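Local structure of PT26-6P (Thermococcus sp., 2WB7) at residues Ser280-Lys285 with Ala342-Ala347. The protein is of unknown function but is encoded by a euryarchaeal mobile element and joins immunoglobulin-like domains to a helical domain. Numbering follows the deposited sequence.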
ATOM      1  N   SER A 280      -2.821  18.277  19.977  1.00 33.90           N
ATOM      2  CA  SER A 280      -1.399  18.383  19.731  1.00 33.85           C
ATOM      3  C   SER A 280      -1.060  18.361  18.227  1.00 33.59           C
ATOM      4  O   SER A 280      -1.941  18.183  17.383  1.00 33.89           O
ATOM      5  CB  SER A 280      -0.674  17.288  20.484  1.00 34.10           C
ATOM      6  OG  SER A 280       0.474  17.831  21.110  1.00 35.25           O
ATOM      7  N   THR A 281       0.206  18.573  17.900  1.00 33.11           N
ATOM      8  CA  THR A 281       0.652  18.659  16.514  1.00 32.83           C
ATOM      9  C   THR A 281       1.574  17.503  16.172  1.00 32.51           C
ATOM     10  O   THR A 281       2.402  17.124  16.988  1.00 32.22           O
ATOM     11  CB  THR A 281       1.461  19.945  16.272  1.00 32.81           C
ATOM     12  OG1 THR A 281       0.616  21.088  16.433  1.00 34.17           O
ATOM     13  CG2 THR A 281       2.041  19.955  14.871  1.00 32.73           C
ATOM     14  N   ALA A 282       1.447  16.971  14.955  1.00 32.29           N
ATOM     15  CA  ALA A 282       2.342  15.916  14.432  1.00 32.02           C
ATOM     16  C   ALA A 282       2.875  16.254  13.024  1.00 31.92           C
ATOM     17  O   ALA A 282       2.204  16.922  12.244  1.00 31.94           O
ATOM     18  CB  ALA A 282       1.627  14.564  14.429  1.00 31.42           C
HETATM   19  N   MSE A 283       4.087  15.808  12.707  1.00 32.12           N
HETATM   20  CA  MSE A 283       4.680  16.016  11.378  1.00 32.26           C
HETATM   21  C   MSE A 283       4.530  14.773  10.501  1.00 32.01           C
HETATM   22  O   MSE A 283       4.759  13.646  10.959  1.00 32.31           O
HETATM   23  CB  MSE A 283       6.186  16.267  11.496  1.00 32.79           C
HETATM   24  CG  MSE A 283       6.648  17.298  12.507  1.00 32.94           C
HETATM   25 SE   MSE A 283       6.449  19.047  11.785  0.50 32.60          SE
HETATM   26  CE  MSE A 283       4.582  19.170  12.096  1.00 32.69           C
ATOM     27  N   TYR A 284       4.198  14.970   9.234  1.00 31.50           N
ATOM     28  CA  TYR A 284       4.221  13.875   8.271  1.00 31.37           C
ATOM     29  C   TYR A 284       5.160  14.226   7.152  1.00 31.40           C
ATOM     30  O   TYR A 284       5.348  15.389   6.843  1.00 31.40           O
ATOM     31  CB  TYR A 284       2.835  13.613   7.675  1.00 31.35           C
ATOM     32  CG  TYR A 284       1.823  13.053   8.658  1.00 30.63           C
ATOM     33  CD1 TYR A 284       1.467  11.712   8.626  1.00 27.93           C
ATOM     34  CD2 TYR A 284       1.219  13.880   9.615  1.00 29.42           C
ATOM     35  CE1 TYR A 284       0.551  11.207   9.518  1.00 29.54           C
ATOM     36  CE2 TYR A 284       0.296  13.381  10.520  1.00 28.85           C
ATOM     37  CZ  TYR A 284      -0.028  12.051  10.474  1.00 29.79           C
ATOM     38  OH  TYR A 284      -0.948  11.556  11.366  1.00 30.92           O
ATOM     39  N   LYS A 285       5.728  13.205   6.536  1.00 31.70           N
ATOM     40  CA  LYS A 285       6.616  13.376   5.400  1.00 32.05           C
ATOM     41  C   LYS A 285       6.335  12.180   4.481  1.00 31.72           C
ATOM     42  O   LYS A 285       6.480  11.018   4.891  1.00 31.44           O
ATOM     43  CB  LYS A 285       8.064  13.357   5.896  1.00 32.26           C
ATOM     44  CG  LYS A 285       9.013  14.353   5.238  1.00 35.23           C
ATOM     45  CD  LYS A 285      10.436  14.214   5.827  1.00 40.10           C
ATOM     46  CE  LYS A 285      11.311  15.431   5.536  1.00 42.97           C
ATOM     47  NZ  LYS A 285      11.951  15.402   4.166  1.00 45.36           N
ATOM     48  N   ALA A 342       0.099  18.142  10.927  1.00 31.52           N
ATOM     49  CA  ALA A 342      -1.231  17.929  11.483  1.00 31.69           C
ATOM     50  C   ALA A 342      -1.415  18.583  12.851  1.00 31.67           C
ATOM     51  O   ALA A 342      -0.668  18.298  13.790  1.00 31.19           O
ATOM     52  CB  ALA A 342      -1.517  16.446  11.587  1.00 31.67           C
ATOM     53  N   HIS A 343      -2.415  19.445  12.982  1.00 32.03           N
ATOM     54  CA  HIS A 343      -2.845  19.831  14.330  1.00 32.56           C
ATOM     55  C   HIS A 343      -4.178  19.184  14.650  1.00 32.99           C
ATOM     56  O   HIS A 343      -5.192  19.465  14.001  1.00 32.93           O
ATOM     57  CB  HIS A 343      -2.931  21.341  14.560  1.00 32.16           C
ATOM     58  CG  HIS A 343      -3.235  21.682  15.982  1.00 32.82           C
ATOM     59  ND1 HIS A 343      -2.269  21.660  16.966  1.00 31.94           N
ATOM     60  CD2 HIS A 343      -4.407  21.956  16.609  1.00 32.06           C
ATOM     61  CE1 HIS A 343      -2.828  21.943  18.130  1.00 31.47           C
ATOM     62  NE2 HIS A 343      -4.122  22.124  17.940  1.00 31.82           N
ATOM     63  N   TYR A 344      -4.177  18.322  15.662  1.00 33.41           N
ATOM     64  CA  TYR A 344      -5.361  17.535  15.969  1.00 33.86           C
ATOM     65  C   TYR A 344      -6.346  18.296  16.835  1.00 34.79           C
ATOM     66  O   TYR A 344      -6.732  17.825  17.903  1.00 34.95           O
ATOM     67  CB  TYR A 344      -4.951  16.239  16.635  1.00 33.25           C
ATOM     68  CG  TYR A 344      -4.020  15.415  15.771  1.00 32.04           C
ATOM     69  CD1 TYR A 344      -4.366  15.087  14.463  1.00 29.81           C
ATOM     70  CD2 TYR A 344      -2.798  14.955  16.267  1.00 30.57           C
ATOM     71  CE1 TYR A 344      -3.535  14.330  13.672  1.00 28.25           C
ATOM     72  CE2 TYR A 344      -1.958  14.197  15.486  1.00 29.80           C
ATOM     73  CZ  TYR A 344      -2.339  13.878  14.188  1.00 29.36           C
ATOM     74  OH  TYR A 344      -1.503  13.126  13.405  1.00 27.45           O
ATOM     75  N   THR A 345      -6.749  19.470  16.357  1.00 35.89           N
ATOM     76  CA  THR A 345      -7.699  20.312  17.059  1.00 37.33           C
ATOM     77  C   THR A 345      -8.828  19.504  17.652  1.00 37.82           C
ATOM     78  O   THR A 345      -9.486  18.754  16.954  1.00 37.23           O
ATOM     79  CB  THR A 345      -8.323  21.345  16.126  1.00 37.57           C
ATOM     80  OG1 THR A 345      -7.284  22.121  15.515  1.00 39.25           O
ATOM     81  CG2 THR A 345      -9.229  22.272  16.908  1.00 37.84           C
ATOM     82  N   ASP A 346      -9.049  19.668  18.950  1.00 39.14           N
ATOM     83  CA  ASP A 346     -10.165  19.003  19.600  1.00 40.52           C
ATOM     84  C   ASP A 346     -11.357  19.942  19.713  1.00 40.83           C
ATOM     85  O   ASP A 346     -11.226  21.039  20.212  1.00 41.22           O
ATOM     86  CB  ASP A 346      -9.758  18.491  20.983  1.00 40.78           C
ATOM     87  CG  ASP A 346     -10.738  17.462  21.534  1.00 42.18           C
ATOM     88  OD1 ASP A 346     -11.730  17.150  20.852  1.00 44.06           O
ATOM     89  OD2 ASP A 346     -10.520  16.957  22.652  1.00 44.57           O
ATOM     90  N   ALA A 347     -12.512  19.502  19.231  1.00 41.86           N
ATOM     91  CA  ALA A 347     -13.771  20.245  19.358  1.00 42.56           C
ATOM     92  C   ALA A 347     -14.757  19.282  19.989  1.00 43.09           C
ATOM     93  O   ALA A 347     -14.578  18.058  19.883  1.00 43.52           O
ATOM     94  CB  ALA A 347     -14.271  20.677  17.992  1.00 42.54           C
TER
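Tyr284 OH donates to Tyr344 OH across 2.6 Å, the two buried rings meeting tip to tip, obliquely crossed, with each hydroxyl in the plane of the other ring. Each ring has CG anti to its own carbonyl carbon (chi1 -68° for Tyr284, -59° for Tyr344), which brings the ring ends together alongside the small side chains of a hydrogen-bonded antiparallel pair: Ala342 CB lies 3.7 Å from Tyr284 CE2, and Ala282 CB 3.8 Å from Tyr344 CE2. That pair is closed by Ala282 N to Ala342 O and Ala342 N to Ala282 O, both 2.8 Å. On the other face, Thr281 OG1 meets His343 ND1 at 3.0 Å in the imidazole plane; either may donate. Tyr344 N bonds almost straight (172°) to Ser280 O, where strand 336-343, at the edge of the antiparallel sheet of the second immunoglobulin-like domain and paired with strand 281-290, ends in an inverse gamma turn centred on Tyr344. Farther out, His276 ND1 bonds Tyr344 OH and Asp323 takes His343 N. A phenylalanine here lacks the hydroxyl that joins Tyr284 to His276, and would probably loosen the hold on the strand end. A chain of hydrogen bonds thus runs from Tyr284 through Tyr344 to His276, tying the strand end to the 273-280 connection.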